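Local coordinates for ferrichrome ABC transporter substrate-binding protein (Staphylococcus pseudintermedius, PDB 5FLY), which probably binds ferric ferrichrome-type siderophores at the bacterial cell surface and hands them to an ABC transporter for iron uptake, at residues A[26-31]-A[82-87]; A[142-147]-A[184-189]; A[248-253]-A[270-275]. All coordinates share one frame; numbering follows the deposited sequence.

Interaction 1: A[26-31]-A[82-87]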
loop_
_atom_site.group_PDB
_atom_site.type_symbol
_atom_site.label_atom_id
_atom_site.label_comp_id
_atom_site.label_asym_id
_atom_site.label_seq_id
_atom_site.Cartn_x
_atom_site.Cartn_y
_atom_site.Cartn_z
ATOM N N LYS A 26 21.844 -0.896 -11.924
ATOM C CA LYS A 26 21.686 -1.672 -13.148
ATOM C C LYS A 26 21.006 -3.022 -12.916
ATOM O O LYS A 26 20.502 -3.616 -13.860
ATOM C CB LYS A 26 23.055 -1.921 -13.802
ATOM C CG LYS A 26 23.792 -0.653 -14.220
ATOM C CD LYS A 26 23.011 0.154 -15.233
ATOM C CE LYS A 26 23.909 1.191 -15.901
ATOM N NZ LYS A 26 23.158 2.026 -16.898
ATOM N N ARG A 27 21.008 -3.507 -11.675
ATOM C CA ARG A 27 20.509 -4.847 -11.377
ATOM C C ARG A 27 19.907 -4.850 -9.980
ATOM O O ARG A 27 20.540 -5.264 -9.024
ATOM C CB ARG A 27 21.622 -5.899 -11.487
ATOM C CG ARG A 27 22.227 -6.025 -12.878
ATOM C CD ARG A 27 23.188 -7.206 -12.969
ATOM N NE ARG A 27 22.498 -8.479 -12.806
ATOM C CZ ARG A 27 21.778 -9.072 -13.752
ATOM N NH1 ARG A 27 21.646 -8.497 -14.933
ATOM N NH2 ARG A 27 21.168 -10.223 -13.506
ATOM N N ILE A 28 18.664 -4.392 -9.892
ATOM C CA ILE A 28 17.956 -4.275 -8.623
ATOM C C ILE A 28 17.139 -5.525 -8.373
ATOM O O ILE A 28 16.439 -5.998 -9.261
ATOM C CB ILE A 28 17.002 -3.065 -8.597
ATOM C CG1 ILE A 28 17.735 -1.790 -8.991
ATOM C CG2 ILE A 28 16.364 -2.906 -7.207
ATOM C CD1 ILE A 28 16.849 -0.547 -8.984
ATOM N N VAL A 29 17.238 -6.070 -7.167
ATOM C CA VAL A 29 16.330 -7.118 -6.727
ATOM C C VAL A 29 15.440 -6.516 -5.667
ATOM O O VAL A 29 15.934 -6.016 -4.663
ATOM C CB VAL A 29 17.087 -8.341 -6.189
ATOM C CG1 VAL A 29 16.129 -9.320 -5.477
ATOM C CG2 VAL A 29 17.849 -9.007 -7.334
ATOM N N VAL A 30 14.135 -6.513 -5.924
ATOM C CA VAL A 30 13.179 -5.934 -4.987
ATOM C C VAL A 30 12.465 -7.051 -4.218
ATOM O O VAL A 30 11.544 -7.686 -4.740
ATOM C CB VAL A 30 12.154 -5.039 -5.725
ATOM C CG1 VAL A 30 11.226 -4.351 -4.737
ATOM C CG2 VAL A 30 12.865 -4.016 -6.607
ATOM N N MET A 31 12.916 -7.300 -2.991
ATOM C CA MET A 31 12.325 -8.345 -2.149
ATOM C C MET A 31 11.095 -7.859 -1.381
ATOM O O MET A 31 10.289 -8.672 -0.925
ATOM C CB MET A 31 13.352 -8.881 -1.159
ATOM C CG MET A 31 14.462 -9.685 -1.797
ATOM S SD MET A 31 13.860 -10.990 -2.913
ATOM C CE MET A 31 12.780 -11.915 -1.837
ATOM N N PRO A 82 22.900 -8.930 -8.130
ATOM C CA PRO A 82 22.367 -7.576 -7.977
ATOM C C PRO A 82 23.446 -6.534 -7.676
ATOM O O PRO A 82 24.484 -6.894 -7.112
ATOM C CB PRO A 82 21.413 -7.708 -6.779
ATOM C CG PRO A 82 21.942 -8.867 -6.000
ATOM C CD PRO A 82 22.539 -9.801 -6.992
ATOM N N ASP A 83 23.215 -5.279 -8.045
ATOM C CA ASP A 83 24.050 -4.198 -7.520
ATOM C C ASP A 83 23.292 -3.396 -6.457
ATOM O O ASP A 83 23.856 -2.494 -5.840
ATOM C CB ASP A 83 24.583 -3.293 -8.648
ATOM C CG ASP A 83 23.503 -2.563 -9.436
ATOM O OD1 ASP A 83 22.291 -2.762 -9.224
ATOM O OD2 ASP A 83 23.914 -1.763 -10.319
ATOM N N LEU A 84 22.041 -3.776 -6.203
ATOM C CA LEU A 84 21.216 -3.131 -5.192
ATOM C C LEU A 84 20.087 -4.075 -4.820
ATOM O O LEU A 84 19.442 -4.642 -5.707
ATOM C CB LEU A 84 20.652 -1.790 -5.709
ATOM C CG LEU A 84 19.703 -1.043 -4.769
ATOM C CD1 LEU A 84 20.409 -0.596 -3.507
ATOM C CD2 LEU A 84 19.079 0.169 -5.474
ATOM N N ILE A 85 19.842 -4.217 -3.512
ATOM C CA ILE A 85 18.752 -5.035 -2.987
ATOM C C ILE A 85 17.828 -4.164 -2.148
ATOM O O ILE A 85 18.310 -3.362 -1.367
ATOM C CB ILE A 85 19.290 -6.190 -2.123
ATOM C CG1 ILE A 85 20.202 -7.100 -2.960
ATOM C CG2 ILE A 85 18.146 -6.973 -1.497
ATOM C CD1 ILE A 85 21.075 -8.019 -2.129
ATOM N N ILE A 86 16.515 -4.294 -2.363
ATOM C CA ILE A 86 15.497 -3.556 -1.625
ATOM C C ILE A 86 14.666 -4.538 -0.825
ATOM O O ILE A 86 14.147 -5.494 -1.373
ATOM C CB ILE A 86 14.535 -2.758 -2.558
ATOM C CG1 ILE A 86 15.308 -1.925 -3.579
ATOM C CG2 ILE A 86 13.559 -1.895 -1.731
ATOM C CD1 ILE A 86 16.190 -0.880 -2.984
ATOM N N THR A 87 14.552 -4.312 0.480
ATOM C CA THR A 87 13.727 -5.176 1.319
ATOM C C THR A 87 13.139 -4.365 2.467
ATOM O O THR A 87 13.170 -3.129 2.440
ATOM C CB THR A 87 14.534 -6.394 1.862
ATOM O OG1 THR A 87 13.624 -7.360 2.413
ATOM C CG2 THR A 87 15.599 -5.965 2.882
HETATM O O HOH W 1 11.065 -8.608 2.422
#
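V29 and I86 lie at the middle of two neighbouring parallel strands, where the packing is close: I86 N gives its hydrogen to V29 O at 2.9 Å. V29 N donates to L84 O, and M31 N to I86 O at 2.7 Å, so strand 28-30 is stitched to 84-87 by a regular parallel ladder, with CA-H...O contacts from I28 to L84 O and from I85 to V29 O between the stronger bonds. On one face of the sheet I28, V30, L84 and I86 gather. I28 CG2, anti to its backbone N, reaches I86 CG1 at 3.9 Å, while the far tip CD1 meets L84 CD2. On the other face V29 CG2 rests against P82 CB at 3.8 Å, and helices 74-79 and 94-100 cover this side through V77 and I100. Strand 28-30 is the central strand of the five-stranded parallel sheet in the N-terminal half of a class III solute-binding protein, and 84-88 is its neighbour; the backbone of I28 and V30 continues the pairing to strand 46-50. Toward the start of both segments the contact opens to solvent, and a carboxylate takes over from the ladder. The chi1 of D83, 63°, puts its CG between backbone N and carbonyl carbon, and the carboxylate takes hydrogens from two successive backbone amides. K26 N reaches OD2 at 2.8 Å on the syn lone pair, an almost straight bond (173°), whereas R27 N comes to OD1 from above the carboxylate plane. D83 N returns a bond to R27 O. The charged ends of K26 and R27 turn to other partners, D24 and the L80 carbonyl. At the opposite end a water donates to T87 OG1, which also bonds D91, and weakly to M31 O.

Interaction 2: A[142-147]-A[184-189]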
loop_
_atom_site.group_PDB
_atom_site.type_symbol
_atom_site.label_atom_id
_atom_site.label_comp_id
_atom_site.label_asym_id
_atom_site.label_seq_id
_atom_site.Cartn_x
_atom_site.Cartn_y
_atom_site.Cartn_z
ATOM N N ALA A 142 -7.787 15.744 -6.098
ATOM C CA ALA A 142 -8.444 16.938 -5.569
ATOM C C ALA A 142 -9.836 17.067 -6.171
ATOM O O ALA A 142 -10.801 17.340 -5.460
ATOM C CB ALA A 142 -7.621 18.182 -5.850
ATOM N N GLN A 143 -9.950 16.841 -7.479
ATOM C CA GLN A 143 -11.258 16.900 -8.129
ATOM C C GLN A 143 -12.135 15.741 -7.675
ATOM O O GLN A 143 -13.313 15.930 -7.368
ATOM C CB GLN A 143 -11.118 16.908 -9.650
ATOM C CG GLN A 143 -12.428 17.114 -10.394
ATOM C CD GLN A 143 -13.135 18.413 -10.026
ATOM O OE1 GLN A 143 -12.553 19.498 -10.090
ATOM N NE2 GLN A 143 -14.398 18.302 -9.632
ATOM N N ASP A 144 -11.561 14.543 -7.613
ATOM C CA ASP A 144 -12.298 13.394 -7.104
ATOM C C ASP A 144 -12.903 13.659 -5.724
ATOM O O ASP A 144 -14.052 13.289 -5.464
ATOM C CB ASP A 144 -11.396 12.167 -7.006
ATOM C CG ASP A 144 -10.819 11.736 -8.341
ATOM O OD1 ASP A 144 -11.373 12.088 -9.407
ATOM O OD2 ASP A 144 -9.792 11.018 -8.315
ATOM N N SER A 145 -12.115 14.270 -4.839
ATOM C CA SER A 145 -12.526 14.566 -3.472
ATOM C C SER A 145 -13.764 15.461 -3.455
ATOM O O SER A 145 -14.706 15.229 -2.690
ATOM C CB SER A 145 -11.371 15.228 -2.701
ATOM O OG SER A 145 -11.718 15.485 -1.346
ATOM N N LYS A 146 -13.756 16.484 -4.308
ATOM C CA LYS A 146 -14.879 17.399 -4.401
ATOM C C LYS A 146 -16.121 16.676 -4.912
ATOM O O LYS A 146 -17.226 16.909 -4.402
ATOM C CB LYS A 146 -14.542 18.572 -5.313
ATOM C CG LYS A 146 -13.398 19.432 -4.813
ATOM C CD LYS A 146 -12.972 20.454 -5.856
ATOM C CE LYS A 146 -11.764 21.244 -5.394
ATOM N NZ LYS A 146 -11.267 22.135 -6.471
ATOM N N ASP A 147 -15.941 15.812 -5.912
ATOM C CA ASP A 147 -17.054 15.065 -6.504
ATOM C C ASP A 147 -17.684 14.129 -5.474
ATOM O O ASP A 147 -18.909 14.028 -5.373
ATOM C CB ASP A 147 -16.616 14.237 -7.711
ATOM C CG ASP A 147 -16.067 15.078 -8.853
ATOM O OD1 ASP A 147 -16.352 16.290 -8.908
ATOM O OD2 ASP A 147 -15.345 14.515 -9.707
ATOM N N GLN A 184 -6.111 10.259 2.591
ATOM C CA GLN A 184 -5.173 11.312 2.209
ATOM C C GLN A 184 -5.582 11.974 0.897
ATOM O O GLN A 184 -5.805 13.189 0.864
ATOM C CB GLN A 184 -3.747 10.764 2.110
ATOM C CG GLN A 184 -3.258 10.143 3.415
ATOM C CD GLN A 184 -1.825 9.669 3.348
ATOM O OE1 GLN A 184 -0.913 10.437 3.008
ATOM N NE2 GLN A 184 -1.613 8.379 3.634
ATOM N N ALA A 185 -5.669 11.198 -0.178
ATOM C CA ALA A 185 -5.971 11.767 -1.499
ATOM C C ALA A 185 -7.394 12.349 -1.566
ATOM O O ALA A 185 -7.580 13.453 -2.090
ATOM C CB ALA A 185 -5.779 10.723 -2.591
ATOM N N PHE A 186 -8.390 11.611 -1.065
ATOM C CA PHE A 186 -9.783 12.077 -1.101
ATOM C C PHE A 186 -10.154 12.879 0.155
ATOM O O PHE A 186 -11.189 13.556 0.177
ATOM C CB PHE A 186 -10.789 10.919 -1.224
ATOM C CG PHE A 186 -10.765 10.170 -2.539
ATOM C CD1 PHE A 186 -10.101 10.652 -3.652
ATOM C CD2 PHE A 186 -11.439 8.948 -2.642
ATOM C CE1 PHE A 186 -10.108 9.917 -4.852
ATOM C CE2 PHE A 186 -11.453 8.227 -3.837
ATOM C CZ PHE A 186 -10.782 8.710 -4.933
ATOM N N GLY A 187 -9.352 12.771 1.214
ATOM C CA GLY A 187 -9.554 13.583 2.409
ATOM C C GLY A 187 -10.794 13.253 3.214
ATOM O O GLY A 187 -11.356 14.114 3.903
ATOM N N LEU A 188 -11.232 12.003 3.136
ATOM C CA LEU A 188 -12.363 11.541 3.932
ATOM C C LEU A 188 -11.933 11.311 5.382
ATOM O O LEU A 188 -10.770 11.037 5.660
ATOM C CB LEU A 188 -12.945 10.260 3.337
ATOM C CG LEU A 188 -13.497 10.444 1.925
ATOM C CD1 LEU A 188 -13.771 9.113 1.285
ATOM C CD2 LEU A 188 -14.786 11.275 1.969
ATOM N N GLN A 189 -12.877 11.413 6.306
ATOM C CA GLN A 189 -12.554 11.349 7.719
ATOM C C GLN A 189 -12.399 9.927 8.211
ATOM O O GLN A 189 -13.013 8.994 7.693
ATOM C CB GLN A 189 -13.630 12.042 8.553
ATOM C CG GLN A 189 -13.985 13.450 8.091
ATOM C CD GLN A 189 -12.772 14.316 7.834
ATOM O OE1 GLN A 189 -12.545 14.773 6.707
ATOM N NE2 GLN A 189 -11.988 14.561 8.879
#
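The ring of F186 and the carboxylate of D144 stand nearly perpendicular, their planes 86° apart, and meet obliquely at one corner of the ring. D144 CB comes to F186 CE1 at 3.4 Å, and OD2 of the same aspartate is 3.6 Å from that CE1. S145 N also approaches the ring on a slant. I148, from the same long helix as D144, and V181 pack on the phenyl group as well. With F186 CG anti to its own carbonyl carbon, the side chain leads toward helix 127-152 and CE1 ends nearest D144. The D144 carboxylate is buried but well satisfied: OD1 receives K273 NZ in a salt bridge and the amide of Q140, and OD2 pairs with R269.

Helix 127-152 is the long helix that joins the two lobes, as in class III binding proteins; here its later part is packed against the end of helix 179-185 in the C-terminal lobe. The chain turns away at G187, the first residue to leave helical geometry, with positive phi. S145 supplies the polar link at this turn. Its OG, anti to the backbone N (chi1 -178°), donates to F186 O at a short 2.5 Å. The hydroxyl stands 45° above the carbonyl plane, and S145 CB follows it to 3.3 Å from F186 O. A185 adds its methyl group to W137 and T141 of the same long helix. One carbonyl further on, G187 O accepts a bond from K149 NZ of helix 127-152.

Interaction 3: A[248-253]-A[270-275]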
loop_
_atom_site.group_PDB
_atom_site.type_symbol
_atom_site.label_atom_id
_atom_site.label_comp_id
_atom_site.label_asym_id
_atom_site.label_seq_id
_atom_site.Cartn_x
_atom_site.Cartn_y
_atom_site.Cartn_z
ATOM N N TYR A 248 -24.417 2.069 2.640
ATOM C CA TYR A 248 -23.126 2.685 2.408
ATOM C C TYR A 248 -22.009 1.701 2.767
ATOM O O TYR A 248 -21.019 2.072 3.396
ATOM C CB TYR A 248 -22.990 3.965 3.243
ATOM C CG TYR A 248 -23.661 5.197 2.671
ATOM C CD1 TYR A 248 -24.515 5.125 1.577
ATOM C CD2 TYR A 248 -23.418 6.444 3.235
ATOM C CE1 TYR A 248 -25.105 6.279 1.058
ATOM C CE2 TYR A 248 -24.008 7.592 2.730
ATOM C CZ TYR A 248 -24.844 7.504 1.642
ATOM O OH TYR A 248 -25.423 8.658 1.144
ATOM N N ALA A 249 -22.179 0.444 2.376
ATOM C CA ALA A 249 -21.194 -0.589 2.687
ATOM C C ALA A 249 -20.968 -1.432 1.445
ATOM O O ALA A 249 -21.922 -1.908 0.833
ATOM C CB ALA A 249 -21.655 -1.456 3.873
ATOM N N PHE A 250 -19.711 -1.594 1.048
ATOM C CA PHE A 250 -19.395 -2.410 -0.119
ATOM C C PHE A 250 -18.058 -3.099 0.059
ATOM O O PHE A 250 -17.251 -2.705 0.904
ATOM C CB PHE A 250 -19.412 -1.584 -1.428
ATOM C CG PHE A 250 -18.415 -0.443 -1.486
ATOM C CD1 PHE A 250 -18.766 0.835 -1.059
ATOM C CD2 PHE A 250 -17.145 -0.632 -2.019
ATOM C CE1 PHE A 250 -17.854 1.890 -1.143
ATOM C CE2 PHE A 250 -16.243 0.413 -2.105
ATOM C CZ PHE A 250 -16.599 1.674 -1.666
ATOM N N ASN A 251 -17.867 -4.153 -0.724
ATOM C CA ASN A 251 -16.635 -4.927 -0.715
ATOM C C ASN A 251 -15.705 -4.530 -1.840
ATOM O O ASN A 251 -16.144 -4.112 -2.922
ATOM C CB ASN A 251 -16.917 -6.422 -0.850
ATOM C CG ASN A 251 -17.833 -6.954 0.235
ATOM O OD1 ASN A 251 -17.853 -6.452 1.346
ATOM N ND2 ASN A 251 -18.574 -8.004 -0.089
ATOM N N VAL A 252 -14.415 -4.675 -1.581
ATOM C CA VAL A 252 -13.407 -4.548 -2.628
ATOM C C VAL A 252 -12.478 -5.770 -2.619
ATOM O O VAL A 252 -12.400 -6.487 -1.635
ATOM C CB VAL A 252 -12.569 -3.264 -2.462
ATOM C CG1 VAL A 252 -13.452 -2.008 -2.538
ATOM C CG2 VAL A 252 -11.811 -3.292 -1.147
ATOM N N ASP A 253 -11.755 -5.963 -3.725
ATOM C CA ASP A 253 -10.856 -7.096 -3.938
ATOM C C ASP A 253 -9.531 -6.862 -3.227
ATOM O O ASP A 253 -8.735 -6.037 -3.665
ATOM C CB ASP A 253 -10.634 -7.295 -5.446
ATOM C CG ASP A 253 -9.790 -8.514 -5.775
ATOM O OD1 ASP A 253 -8.984 -8.971 -4.942
ATOM O OD2 ASP A 253 -9.917 -9.006 -6.915
ATOM N N LYS A 270 -9.746 4.769 -9.163
ATOM C CA LYS A 270 -10.849 4.668 -10.112
ATOM C C LYS A 270 -11.998 3.863 -9.536
ATOM O O LYS A 270 -13.173 4.268 -9.622
ATOM C CB LYS A 270 -10.361 4.036 -11.417
ATOM C CG LYS A 270 -11.278 4.234 -12.600
ATOM C CD LYS A 270 -10.718 3.573 -13.852
ATOM C CE LYS A 270 -9.433 4.230 -14.339
ATOM N NZ LYS A 270 -8.920 3.569 -15.579
ATOM N N ASP A 271 -11.660 2.725 -8.941
ATOM C CA ASP A 271 -12.670 1.806 -8.422
ATOM C C ASP A 271 -13.394 2.433 -7.237
ATOM O O ASP A 271 -14.612 2.359 -7.146
ATOM C CB ASP A 271 -12.038 0.483 -8.011
ATOM C CG ASP A 271 -13.072 -0.550 -7.580
ATOM O OD1 ASP A 271 -13.998 -0.826 -8.375
ATOM O OD2 ASP A 271 -12.977 -1.071 -6.449
ATOM N N LEU A 272 -12.643 3.050 -6.330
ATOM C CA LEU A 272 -13.241 3.644 -5.142
ATOM C C LEU A 272 -14.142 4.800 -5.515
ATOM O O LEU A 272 -15.228 4.942 -4.972
ATOM C CB LEU A 272 -12.175 4.123 -4.159
ATOM C CG LEU A 272 -11.474 3.018 -3.386
ATOM C CD1 LEU A 272 -10.316 3.623 -2.616
ATOM C CD2 LEU A 272 -12.460 2.308 -2.463
ATOM N N LYS A 273 -13.683 5.641 -6.428
ATOM C CA LYS A 273 -14.513 6.756 -6.849
ATOM C C LYS A 273 -15.826 6.249 -7.429
ATOM O O LYS A 273 -16.897 6.761 -7.091
ATOM C CB LYS A 273 -13.806 7.635 -7.877
ATOM C CG LYS A 273 -14.617 8.873 -8.259
ATOM C CD LYS A 273 -13.830 9.771 -9.183
ATOM C CE LYS A 273 -14.540 11.090 -9.438
ATOM N NZ LYS A 273 -13.759 11.940 -10.370
ATOM N N LYS A 274 -15.741 5.236 -8.285
ATOM C CA LYS A 274 -16.927 4.662 -8.922
ATOM C C LYS A 274 -17.906 4.138 -7.877
ATOM O O LYS A 274 -19.108 4.423 -7.932
ATOM C CB LYS A 274 -16.542 3.535 -9.888
ATOM C CG LYS A 274 -17.748 2.781 -10.462
ATOM C CD LYS A 274 -17.371 1.936 -11.675
ATOM C CE LYS A 274 -16.470 0.777 -11.311
ATOM N NZ LYS A 274 -17.158 -0.205 -10.432
ATOM N N GLN A 275 -17.397 3.369 -6.926
ATOM C CA GLN A 275 -18.277 2.734 -5.964
ATOM C C GLN A 275 -18.839 3.766 -4.973
ATOM O O GLN A 275 -19.991 3.666 -4.573
ATOM C CB GLN A 275 -17.552 1.593 -5.233
ATOM C CG GLN A 275 -17.215 0.419 -6.151
ATOM C CD GLN A 275 -17.095 -0.909 -5.420
ATOM O OE1 GLN A 275 -18.043 -1.370 -4.790
ATOM N NE2 GLN A 275 -15.925 -1.539 -5.513
HETATM O O HOH W 2 -18.481 -4.094 -4.463
HETATM O O HOH W 3 -12.645 -4.141 -6.029
#
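Q275 lies across the ring of F250, its CB over one face at 3.8 Å from the centroid in a CH-pi contact, offset toward the rim. From there the glutamine runs on extended, and its amide, tilted 41° to the ring, ends with OE1 only 3.0 Å from F250 CD2. F250 points its CB at the helix, with CG between backbone N and carbonyl carbon (chi1 61°). L272 CD2 meets the same ring from the edge, 4.2 Å from CE2. Two residues on, V252 CG1 touches Q275 NE2 and D271 OD2. Q275 NE2 donates to D271 OD2 at 3.1 Å, one helical turn back, which steadies the amide's rotation; D271 OD2 is also held by Y257 OH. Two waters complete the junction: one donates to both N251 O and Q275 OE1, the other joins D253 N to D271 OD2. Strand 249-253, an outermost strand of the mixed sheet, runs nearly antiparallel to the 270-275 part of helix 262-278, at 164°. It pairs with strand 218-223, whose I220 adjoins F250 and V252, while L272 extends to V181 and L182 of helix 179-185.

In the fold
From the N terminus, interaction 1 comes first: about fifty residues on, strand 84-88 returns beside strand 28-30 and closes a loop holding strands 46-50 and 68-69 of the parallel sheet. Interaction 2 then closes the excursion from helix 127-152 through hairpin 158-171 to the end of helix 179-185. Interaction 3 folds the C-terminal helix 262-278 back on strand 249-253. The three loops follow in series, neither nested nor crossed. Interactions 2 and 3, in the C-terminal lobe, touch: K273 forms salt bridges with D144 and D147, and F186 packs on L272. Interaction 1, in the N-terminal lobe, lies on the opposite side of the chain's centre; the polyether pocket between draws residues from both lobes.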